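Local structure of putative alpha-L-fucosidase (Bacteroides thetaiotaomicron VPI-5482, 3GZA) at residues K302-N310 / V405-F413; Q155-V166 / P188-I198. The protein probably hydrolyses alpha-L-fucosides, as an exported glycosidase of glycosyl hydrolase family 29. All coordinates share one frame; numbering follows the deposited sequence.

From the N terminus, the chain reaches contact 2 first, where helix 148-171 meets segment 188-198, closing a 21-residue connection that contains the end of this helix and strand 178-181 of the barrel sheet. Contact 1 opens only afterwards, at the end of helix 296-304, and closes, after 94 intervening residues that include helix 327-344 and several strands of the C-terminal beta domain, at segment 405-413, which runs into strand 409-418. The two follow in series, neither nested nor crossed, on opposite sides of the chain's centre, about 38 Å apart between centres. Contact 2 joins neighbouring elements on the outside of the fucosidase barrel, whereas contact 1 ties that barrel to the beta domain.

Contact 1: residues K302-N310 / V405-F413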
loop_
_atom_site.group_PDB
_atom_site.type_symbol
_atom_site.label_atom_id
_atom_site.label_comp_id
_atom_site.label_asym_id
_atom_site.label_seq_id
_atom_site.Cartn_x
_atom_site.Cartn_y
_atom_site.Cartn_z
ATOM N N LYS A 302 -0.314 -41.524 -4.080
ATOM C CA LYS A 302 0.655 -40.423 -4.081
ATOM C C LYS A 302 1.676 -40.571 -2.975
ATOM O O LYS A 302 2.883 -40.344 -3.196
ATOM C CB LYS A 302 -0.040 -39.072 -4.042
ATOM C CG LYS A 302 -0.879 -38.809 -5.303
ATOM C CD LYS A 302 -1.587 -37.483 -5.228
ATOM C CE LYS A 302 -2.482 -37.298 -6.472
ATOM N NZ LYS A 302 -1.784 -37.655 -7.740
ATOM N N TYR A 303 1.229 -40.916 -1.780
ATOM C CA TYR A 303 2.154 -41.154 -0.651
ATOM C C TYR A 303 3.234 -42.163 -1.033
ATOM O O TYR A 303 4.442 -41.931 -0.804
ATOM C CB TYR A 303 1.324 -41.681 0.550
ATOM C CG TYR A 303 2.172 -42.001 1.783
ATOM C CD1 TYR A 303 2.556 -40.998 2.651
ATOM C CD2 TYR A 303 2.552 -43.291 2.068
ATOM C CE1 TYR A 303 3.338 -41.261 3.757
ATOM C CE2 TYR A 303 3.304 -43.570 3.169
ATOM C CZ TYR A 303 3.690 -42.566 3.996
ATOM O OH TYR A 303 4.476 -42.845 5.121
ATOM N N GLU A 304 2.828 -43.282 -1.623
ATOM C CA GLU A 304 3.799 -44.336 -1.972
ATOM C C GLU A 304 4.761 -43.889 -3.076
ATOM O O GLU A 304 5.880 -44.387 -3.177
ATOM C CB GLU A 304 3.069 -45.640 -2.362
ATOM C CG GLU A 304 2.340 -46.249 -1.170
ATOM C CD GLU A 304 1.698 -47.566 -1.454
ATOM O OE1 GLU A 304 1.915 -48.157 -2.533
ATOM O OE2 GLU A 304 0.975 -48.051 -0.569
ATOM N N LYS A 305 4.319 -42.944 -3.899
ATOM C CA LYS A 305 5.127 -42.436 -5.008
ATOM C C LYS A 305 5.800 -41.109 -4.697
ATOM O O LYS A 305 6.261 -40.424 -5.580
ATOM C CB LYS A 305 4.299 -42.393 -6.312
ATOM C CG LYS A 305 3.906 -43.778 -6.818
ATOM C CD LYS A 305 2.877 -43.766 -7.953
ATOM C CE LYS A 305 2.542 -45.227 -8.452
ATOM N NZ LYS A 305 1.199 -45.313 -9.135
ATOM N N SER A 306 5.860 -40.725 -3.425
ATOM C CA SER A 306 6.548 -39.520 -2.986
ATOM C C SER A 306 7.387 -39.936 -1.816
ATOM O O SER A 306 8.560 -40.207 -2.018
ATOM C CB SER A 306 5.627 -38.348 -2.633
ATOM O OG SER A 306 4.589 -38.744 -1.755
ATOM N N VAL A 307 6.772 -40.068 -0.633
ATOM C CA VAL A 307 7.472 -40.524 0.554
ATOM C C VAL A 307 8.161 -41.873 0.268
ATOM O O VAL A 307 9.286 -42.125 0.708
ATOM C CB VAL A 307 6.520 -40.632 1.742
ATOM C CG1 VAL A 307 7.263 -41.240 3.005
ATOM C CG2 VAL A 307 5.867 -39.238 2.037
ATOM N N GLY A 308 7.520 -42.747 -0.504
ATOM C CA GLY A 308 8.113 -44.044 -0.874
ATOM C C GLY A 308 9.115 -44.057 -2.007
ATOM O O GLY A 308 9.626 -45.111 -2.389
ATOM N N ARG A 309 9.368 -42.868 -2.542
ATOM C CA ARG A 309 10.346 -42.595 -3.592
ATOM C C ARG A 309 11.332 -41.488 -3.130
ATOM O O ARG A 309 11.868 -40.747 -3.936
ATOM C CB ARG A 309 9.661 -42.195 -4.917
ATOM C CG ARG A 309 8.993 -43.305 -5.599
ATOM C CD ARG A 309 8.365 -42.887 -6.916
ATOM N NE ARG A 309 7.711 -44.024 -7.547
ATOM C CZ ARG A 309 7.030 -43.935 -8.687
ATOM N NH1 ARG A 309 6.919 -42.795 -9.326
ATOM N NH2 ARG A 309 6.435 -44.997 -9.178
ATOM N N ASN A 310 11.601 -41.408 -1.823
ATOM C CA ASN A 310 12.645 -40.525 -1.308
ATOM C C ASN A 310 12.370 -39.055 -1.548
ATOM O O ASN A 310 13.268 -38.282 -1.830
ATOM C CB ASN A 310 13.996 -40.883 -1.980
ATOM C CG ASN A 310 15.192 -40.293 -1.262
ATOM O OD1 ASN A 310 15.160 -40.045 -0.035
ATOM N ND2 ASN A 310 16.310 -40.136 -2.017
ATOM N N VAL A 405 17.398 -45.646 -2.780
ATOM C CA VAL A 405 16.652 -45.874 -1.562
ATOM C C VAL A 405 16.569 -44.525 -0.845
ATOM O O VAL A 405 15.498 -43.934 -0.770
ATOM C CB VAL A 405 17.270 -46.991 -0.715
ATOM C CG1 VAL A 405 16.551 -47.062 0.611
ATOM C CG2 VAL A 405 17.191 -48.324 -1.439
ATOM N N GLY A 406 17.680 -44.025 -0.331
ATOM C CA GLY A 406 17.689 -42.742 0.351
ATOM C C GLY A 406 16.957 -42.855 1.673
ATOM O O GLY A 406 17.020 -43.921 2.326
ATOM N N HIS A 407 16.195 -41.832 2.029
ATOM C CA HIS A 407 15.520 -41.788 3.309
ATOM C C HIS A 407 14.461 -42.870 3.461
ATOM O O HIS A 407 14.378 -43.502 4.509
ATOM C CB HIS A 407 14.944 -40.413 3.580
ATOM C CG HIS A 407 14.105 -40.394 4.810
ATOM N ND1 HIS A 407 14.670 -40.488 6.060
ATOM C CD2 HIS A 407 12.760 -40.463 4.981
ATOM C CE1 HIS A 407 13.698 -40.530 6.958
ATOM N NE2 HIS A 407 12.543 -40.548 6.331
ATOM N N LYS A 408 13.695 -43.118 2.392
ATOM C CA LYS A 408 12.665 -44.136 2.433
ATOM C C LYS A 408 12.261 -44.620 1.061
ATOM O O LYS A 408 12.063 -43.824 0.155
ATOM C CB LYS A 408 11.419 -43.637 3.171
ATOM C CG LYS A 408 10.296 -44.674 3.355
ATOM C CD LYS A 408 9.254 -44.152 4.331
ATOM C CE LYS A 408 9.640 -44.402 5.824
ATOM N NZ LYS A 408 8.543 -43.941 6.760
ATOM N N ARG A 409 12.101 -45.937 0.959
ATOM C CA ARG A 409 11.681 -46.610 -0.245
ATOM C C ARG A 409 10.551 -47.505 0.190
ATOM O O ARG A 409 10.747 -48.318 1.119
ATOM C CB ARG A 409 12.806 -47.483 -0.810
ATOM C CG ARG A 409 12.462 -48.259 -2.096
ATOM C CD ARG A 409 12.363 -47.356 -3.270
ATOM N NE ARG A 409 11.910 -48.045 -4.465
ATOM C CZ ARG A 409 10.812 -47.768 -5.157
ATOM N NH1 ARG A 409 9.951 -46.837 -4.791
ATOM N NH2 ARG A 409 10.545 -48.477 -6.240
ATOM N N ILE A 410 9.406 -47.397 -0.490
ATOM C CA ILE A 410 8.292 -48.324 -0.255
ATOM C C ILE A 410 8.192 -49.160 -1.498
ATOM O O ILE A 410 8.071 -48.618 -2.580
ATOM C CB ILE A 410 6.959 -47.592 0.041
ATOM C CG1 ILE A 410 7.080 -46.814 1.356
ATOM C CG2 ILE A 410 5.737 -48.597 0.155
ATOM C CD1 ILE A 410 5.957 -45.828 1.643
ATOM N N GLU A 411 8.251 -50.482 -1.333
ATOM C CA GLU A 411 8.099 -51.427 -2.433
ATOM C C GLU A 411 6.835 -52.251 -2.204
ATOM O O GLU A 411 6.617 -52.750 -1.119
ATOM C CB GLU A 411 9.285 -52.377 -2.464
ATOM C CG GLU A 411 10.587 -51.840 -3.085
ATOM C CD GLU A 411 10.575 -51.816 -4.614
ATOM O OE1 GLU A 411 9.493 -51.980 -5.232
ATOM O OE2 GLU A 411 11.690 -51.672 -5.195
ATOM N N LYS A 412 6.042 -52.415 -3.256
ATOM C CA LYS A 412 4.804 -53.197 -3.220
ATOM C C LYS A 412 4.906 -54.195 -4.330
ATOM O O LYS A 412 5.301 -53.851 -5.432
ATOM C CB LYS A 412 3.620 -52.287 -3.497
ATOM C CG LYS A 412 2.224 -52.949 -3.419
ATOM C CD LYS A 412 1.150 -51.885 -3.708
ATOM C CE LYS A 412 -0.258 -52.359 -3.507
ATOM N NZ LYS A 412 -0.643 -53.410 -4.478
ATOM N N PHE A 413 4.509 -55.434 -4.064
ATOM C CA PHE A 413 4.609 -56.484 -5.057
ATOM C C PHE A 413 3.480 -57.467 -4.850
ATOM O O PHE A 413 2.773 -57.393 -3.859
ATOM C CB PHE A 413 5.987 -57.169 -4.968
ATOM C CG PHE A 413 6.457 -57.416 -3.554
ATOM C CD1 PHE A 413 6.107 -58.573 -2.882
ATOM C CD2 PHE A 413 7.215 -56.478 -2.894
ATOM C CE1 PHE A 413 6.520 -58.795 -1.572
ATOM C CE2 PHE A 413 7.638 -56.704 -1.589
ATOM C CZ PHE A 413 7.276 -57.853 -0.929
HETATM O O HOH W 1 6.048 -44.968 5.953
HETATM O O HOH W 2 6.391 -46.851 -3.778
HETATM O O HOH W 3 7.276 -46.365 -5.998
#
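The guanidinium of Arg409 turns an edge to the carbonyl of Gly308, whose O lies near its plane and 3.0 Å from NH1; a water, also in the plane, accepts from NH1 in a different direction and from Arg309 NE. That water is also in the plane of the Arg309 guanidinium, which has Lys305 CG over the centre of one face and is hydrogen-bonded through NH1 to Val227 O; the two planes are 56° apart. The Tyr303 ring carries Val307 CB on one face, offset toward the rim, and at its edge a second water joining Tyr303 OH to Lys408 NZ. Ile410 reaches this ring obliquely, CD1 coming 3.8 Å from Tyr303 CE2.

Because Gly308 has no side chain, Ile410 can lie directly against its backbone, CG1 being 3.7 Å from Gly308 CA. Gly308 O is gripped twice: besides Arg409 NH1 it accepts the amide of Ile410 in a nearly straight bond (N to O 3.0 Å, 164° at the hydrogen). Asn310 swings its amide over to the loop before the strand (chi1 -165°), where OD1 takes the N-H of His407 at 2.9 Å from well above the amide plane, while ND2 is held by Glu381. A weak bond runs from Asn310 N to Lys408 O. Val307 CG1 and Lys408 CD lie alongside, 3.8 Å apart, and the lysine ends in a salt bridge to Glu21.

The loop after helix 296-304 is fastened to strand 409-418, at the edge of its four-stranded antiparallel sheet, through backbone bonds, the Asn310 amide, Arg409 and water, around the apolar packing of Ile410 on Gly308 and Tyr303. Arg309 NE and Arg409 NH1 approach to 4.5 Å, probably eased by the shared water and Gly308 O, in a mixed polar and apolar seam between barrel and beta domain.

Contact 2: residues Q155-V166 / P188-I198; sequences QAWYKRLCEKMV and PRADGPDVEPI. With EDO (1,2-ethanediol), chain K; EDO (1,2-ethanediol), chain E.
Lys159 and Pro193 bring the backbones to 4.5 Å between their CA atoms, with Gln155 level with Asp191 and Glu163 with Val195, so that the loop climbs beside the helix in the same direction.

Three polar side chains of the helix reach for this loop's backbone. Gln155 NE2 donates to Asp191 O at 3.0 Å, lying in the carbonyl plane on a lone pair; Phe142 O and the N-H of Ala144 fix the same amide. Lys159 bends at chi3 (59°), which carries its chain across the carbonyls of Asp191 and Gly192 and delivers NZ nearly end-on to Ala190 O, 2.6 Å away. Glu163 stays extended and uses the anti side of OE2 to accept the amide of Asp194 (N to OE2 2.8 Å, 167° at the hydrogen), gripping the central residue of an inverse gamma turn.

Apolar side chains, together with some helix carbonyls, make up the rest. The Pro193 ring sits against the helix, CB 3.8 Å from Cys162 CB. Val166 spreads its two methyls: CG2 meets Val195 CG1, the side chains at about a right angle, and CG1 meets Ile198 CG2 at 4.0 Å. Ile198 CD1 also touches Glu163 CB at 3.7 Å. Phe181 of strand 178-181 backs both valines. Away from this face, Arg160 makes a salt bridge to Glu49 of the second subunit, beside an ethanediol, probably from the crystallisation liquor, hydrogen-bonded to Lys164 NZ.

Helix 148-171 leads into strand 178-181, after which the loop folds back on the helix on its way to helix 196-202. Such alternation of strand and outer helix is that of a TIM barrel, here the fucosidase domain, and the contact joins one helix to the following strand-to-helix connection and the early part of the next helix.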
loop_
_atom_site.group_PDB
_atom_site.type_symbol
_atom_site.label_atom_id
_atom_site.label_comp_id
_atom_site.label_asym_id
_atom_site.label_seq_id
_atom_site.Cartn_x
_atom_site.Cartn_y
_atom_site.Cartn_z
ATOM N N GLN A 155 12.700 -0.663 -8.826
ATOM C CA GLN A 155 13.140 -2.023 -8.599
ATOM C C GLN A 155 14.050 -2.081 -7.351
ATOM O O GLN A 155 13.926 -3.024 -6.552
ATOM C CB GLN A 155 13.892 -2.530 -9.804
ATOM C CG GLN A 155 14.176 -4.007 -9.755
ATOM C CD GLN A 155 12.952 -4.824 -9.993
ATOM O OE1 GLN A 155 12.149 -4.469 -10.896
ATOM N NE2 GLN A 155 12.831 -5.975 -9.286
ATOM N N ALA A 156 14.924 -1.079 -7.188
ATOM C CA ALA A 156 15.866 -1.038 -6.034
ATOM C C ALA A 156 15.036 -0.950 -4.746
ATOM O O ALA A 156 15.323 -1.594 -3.729
ATOM C CB ALA A 156 16.820 0.112 -6.166
ATOM N N TRP A 157 14.020 -0.099 -4.767
ATOM C CA TRP A 157 13.114 0.070 -3.625
ATOM C C TRP A 157 12.354 -1.202 -3.307
ATOM O O TRP A 157 12.262 -1.601 -2.144
ATOM C CB TRP A 157 12.160 1.251 -3.895
ATOM C CG TRP A 157 11.019 1.294 -2.922
ATOM C CD1 TRP A 157 11.024 1.838 -1.669
ATOM C CD2 TRP A 157 9.713 0.769 -3.120
ATOM N NE1 TRP A 157 9.819 1.634 -1.060
ATOM C CE2 TRP A 157 8.996 1.012 -1.943
ATOM C CE3 TRP A 157 9.077 0.127 -4.184
ATOM C CZ2 TRP A 157 7.660 0.635 -1.803
ATOM C CZ3 TRP A 157 7.752 -0.236 -4.022
ATOM C CH2 TRP A 157 7.082 0.053 -2.843
ATOM N N TYR A 158 11.806 -1.855 -4.333
ATOM C CA TYR A 158 11.064 -3.057 -4.154
ATOM C C TYR A 158 11.955 -4.161 -3.559
ATOM O O TYR A 158 11.532 -4.902 -2.665
ATOM C CB TYR A 158 10.376 -3.512 -5.448
ATOM C CG TYR A 158 9.578 -4.771 -5.252
ATOM C CD1 TYR A 158 8.416 -4.761 -4.479
ATOM C CD2 TYR A 158 9.950 -5.988 -5.851
ATOM C CE1 TYR A 158 7.652 -5.930 -4.295
ATOM C CE2 TYR A 158 9.221 -7.131 -5.682
ATOM C CZ TYR A 158 8.051 -7.123 -4.891
ATOM O OH TYR A 158 7.312 -8.294 -4.721
ATOM N N LYS A 159 13.171 -4.280 -4.058
ATOM C CA LYS A 159 14.087 -5.245 -3.483
ATOM C C LYS A 159 14.282 -4.996 -1.964
ATOM O O LYS A 159 14.281 -5.937 -1.178
ATOM C CB LYS A 159 15.429 -5.202 -4.222
ATOM C CG LYS A 159 15.339 -5.859 -5.623
ATOM C CD LYS A 159 16.420 -5.507 -6.626
ATOM C CE LYS A 159 17.783 -5.849 -6.187
ATOM N NZ LYS A 159 18.730 -5.522 -7.332
ATOM N N ARG A 160 14.472 -3.743 -1.589
ATOM C CA ARG A 160 14.620 -3.423 -0.162
ATOM C C ARG A 160 13.359 -3.721 0.585
ATOM O O ARG A 160 13.416 -4.165 1.724
ATOM C CB ARG A 160 15.050 -1.958 0.048
ATOM C CG ARG A 160 16.523 -1.682 -0.330
ATOM C CD ARG A 160 16.913 -0.276 0.033
ATOM N NE ARG A 160 16.256 0.737 -0.760
ATOM C CZ ARG A 160 16.707 1.181 -1.940
ATOM N NH1 ARG A 160 17.829 0.716 -2.502
ATOM N NH2 ARG A 160 16.016 2.072 -2.580
ATOM N N LEU A 161 12.198 -3.445 -0.010
ATOM C CA LEU A 161 10.921 -3.711 0.673
ATOM C C LEU A 161 10.844 -5.201 0.981
ATOM O O LEU A 161 10.478 -5.632 2.096
ATOM C CB LEU A 161 9.750 -3.305 -0.212
ATOM C CG LEU A 161 8.367 -3.703 0.326
ATOM C CD1 LEU A 161 7.955 -2.980 1.649
ATOM C CD2 LEU A 161 7.274 -3.543 -0.741
ATOM N N CYS A 162 11.197 -6.010 -0.018
ATOM C CA CYS A 162 11.149 -7.463 0.153
ATOM C C CYS A 162 12.130 -7.930 1.200
ATOM O O CYS A 162 11.805 -8.782 2.055
ATOM C CB CYS A 162 11.425 -8.155 -1.167
ATOM S SG CYS A 162 10.068 -7.907 -2.366
ATOM N N GLU A 163 13.334 -7.388 1.170
ATOM C CA GLU A 163 14.366 -7.671 2.194
ATOM C C GLU A 163 13.804 -7.342 3.591
ATOM O O GLU A 163 13.973 -8.124 4.548
ATOM C CB GLU A 163 15.647 -6.892 1.917
ATOM C CG GLU A 163 16.370 -7.403 0.663
ATOM C CD GLU A 163 17.372 -6.468 0.073
ATOM O OE1 GLU A 163 17.639 -5.409 0.668
ATOM O OE2 GLU A 163 17.889 -6.779 -1.022
ATOM N N LYS A 164 13.148 -6.192 3.698
ATOM C CA LYS A 164 12.575 -5.809 4.995
ATOM C C LYS A 164 11.434 -6.724 5.446
ATOM O O LYS A 164 11.363 -7.055 6.633
ATOM C CB LYS A 164 12.147 -4.353 4.990
ATOM C CG LYS A 164 13.320 -3.381 5.009
ATOM C CD LYS A 164 12.814 -1.970 4.934
ATOM C CE LYS A 164 13.895 -0.922 5.052
ATOM N NZ LYS A 164 13.222 0.443 4.928
HETATM N N MSE A 165 10.586 -7.152 4.534
HETATM C CA MSE A 165 9.503 -8.084 4.851
HETATM C C MSE A 165 10.092 -9.404 5.335
HETATM O O MSE A 165 9.678 -9.947 6.353
HETATM C CB MSE A 165 8.568 -8.320 3.672
HETATM C CG MSE A 165 7.685 -7.101 3.322
HETATM SE SE MSE A 165 6.340 -7.530 2.015
HETATM C CE MSE A 165 7.381 -7.871 0.487
ATOM N N VAL A 166 11.099 -9.887 4.611
ATOM C CA VAL A 166 11.775 -11.134 4.981
ATOM C C VAL A 166 12.398 -10.980 6.342
ATOM O O VAL A 166 12.345 -11.879 7.155
ATOM C CB VAL A 166 12.763 -11.554 3.896
ATOM C CG1 VAL A 166 13.651 -12.755 4.313
ATOM C CG2 VAL A 166 12.036 -11.905 2.583
ATOM N N PRO A 188 19.840 -12.058 -6.905
ATOM C CA PRO A 188 20.117 -10.874 -6.120
ATOM C C PRO A 188 21.003 -9.863 -6.795
ATOM O O PRO A 188 21.122 -8.751 -6.279
ATOM C CB PRO A 188 20.752 -11.454 -4.847
ATOM C CG PRO A 188 21.299 -12.730 -5.239
ATOM C CD PRO A 188 20.428 -13.271 -6.300
ATOM N N ARG A 189 21.649 -10.229 -7.895
ATOM C CA ARG A 189 22.509 -9.326 -8.656
ATOM C C ARG A 189 21.677 -8.584 -9.698
ATOM O O ARG A 189 22.185 -7.712 -10.396
ATOM C CB ARG A 189 23.705 -10.078 -9.321
ATOM C CG ARG A 189 24.828 -10.434 -8.286
ATOM C CD ARG A 189 25.814 -11.549 -8.679
ATOM N NE ARG A 189 25.055 -12.761 -8.935
ATOM C CZ ARG A 189 24.446 -13.519 -7.977
ATOM N NH1 ARG A 189 24.571 -13.341 -6.669
ATOM N NH2 ARG A 189 23.719 -14.514 -8.348
ATOM N N ALA A 190 20.402 -8.935 -9.806
ATOM C CA ALA A 190 19.499 -8.360 -10.817
ATOM C C ALA A 190 18.168 -7.991 -10.214
ATOM O O ALA A 190 18.119 -7.145 -9.328
ATOM C CB ALA A 190 19.338 -9.343 -11.999
ATOM N N ASP A 191 17.058 -8.616 -10.615
ATOM C CA ASP A 191 15.768 -8.167 -10.114
ATOM C C ASP A 191 15.402 -8.652 -8.704
ATOM O O ASP A 191 14.457 -8.153 -8.054
ATOM C CB ASP A 191 14.658 -8.636 -11.033
ATOM C CG ASP A 191 14.645 -7.947 -12.372
ATOM O OD1 ASP A 191 15.116 -6.793 -12.478
ATOM O OD2 ASP A 191 14.122 -8.615 -13.315
ATOM N N GLY A 192 16.063 -9.723 -8.265
ATOM C CA GLY A 192 15.700 -10.344 -6.988
ATOM C C GLY A 192 16.294 -9.664 -5.754
ATOM O O GLY A 192 17.354 -9.047 -5.815
ATOM N N PRO A 193 15.609 -9.816 -4.611
ATOM C CA PRO A 193 16.064 -9.233 -3.356
ATOM C C PRO A 193 17.185 -10.041 -2.783
ATOM O O PRO A 193 17.239 -11.264 -3.023
ATOM C CB PRO A 193 14.817 -9.314 -2.482
ATOM C CG PRO A 193 14.119 -10.474 -2.938
ATOM C CD PRO A 193 14.315 -10.474 -4.441
ATOM N N ASP A 194 18.056 -9.411 -1.993
ATOM C CA ASP A 194 19.216 -10.089 -1.475
ATOM C C ASP A 194 18.833 -10.695 -0.115
ATOM O O ASP A 194 19.186 -10.194 0.966
ATOM C CB ASP A 194 20.373 -9.135 -1.368
ATOM C CG ASP A 194 21.722 -9.847 -1.217
ATOM O OD1 ASP A 194 21.760 -11.116 -1.217
ATOM O OD2 ASP A 194 22.731 -9.140 -1.047
ATOM N N VAL A 195 18.130 -11.830 -0.216
ATOM C CA VAL A 195 17.517 -12.473 0.944
ATOM C C VAL A 195 18.301 -13.597 1.609
ATOM O O VAL A 195 18.079 -13.891 2.781
ATOM C CB VAL A 195 16.071 -12.969 0.615
ATOM C CG1 VAL A 195 15.125 -11.743 0.426
ATOM C CG2 VAL A 195 16.039 -13.876 -0.646
ATOM N N GLU A 196 19.221 -14.227 0.895
ATOM C CA GLU A 196 19.922 -15.354 1.470
ATOM C C GLU A 196 20.722 -14.909 2.699
ATOM O O GLU A 196 20.700 -15.612 3.719
ATOM C CB GLU A 196 20.810 -16.087 0.443
ATOM C CG GLU A 196 21.330 -17.362 1.017
ATOM C CD GLU A 196 22.534 -17.929 0.296
ATOM O OE1 GLU A 196 22.874 -17.491 -0.844
ATOM O OE2 GLU A 196 23.164 -18.842 0.896
ATOM N N PRO A 197 21.389 -13.744 2.649
ATOM C CA PRO A 197 22.117 -13.349 3.863
ATOM C C PRO A 197 21.239 -13.087 5.057
ATOM O O PRO A 197 21.693 -13.255 6.197
ATOM C CB PRO A 197 22.804 -12.049 3.457
ATOM C CG PRO A 197 22.899 -12.115 1.989
ATOM C CD PRO A 197 21.676 -12.796 1.538
ATOM N N ILE A 198 20.024 -12.634 4.801
ATOM C CA ILE A 198 19.052 -12.362 5.887
ATOM C C ILE A 198 18.637 -13.682 6.541
ATOM O O ILE A 198 18.665 -13.820 7.766
ATOM C CB ILE A 198 17.828 -11.611 5.371
ATOM C CG1 ILE A 198 18.211 -10.252 4.829
ATOM C CG2 ILE A 198 16.771 -11.418 6.491
ATOM C CD1 ILE A 198 17.056 -9.633 4.050
HETATM C C1 EDO K . 12.108 -0.128 1.082
HETATM O O1 EDO K . 13.115 0.353 2.056
HETATM C C2 EDO K . 10.815 -0.267 1.943
HETATM O O2 EDO K . 10.092 0.929 2.023
HETATM C C1 EDO E . 24.696 -9.896 -3.841
HETATM O O1 EDO E . 24.799 -11.041 -4.708
HETATM C C2 EDO E . 23.991 -8.736 -4.517
HETATM O O2 EDO E . 24.961 -7.782 -5.017
#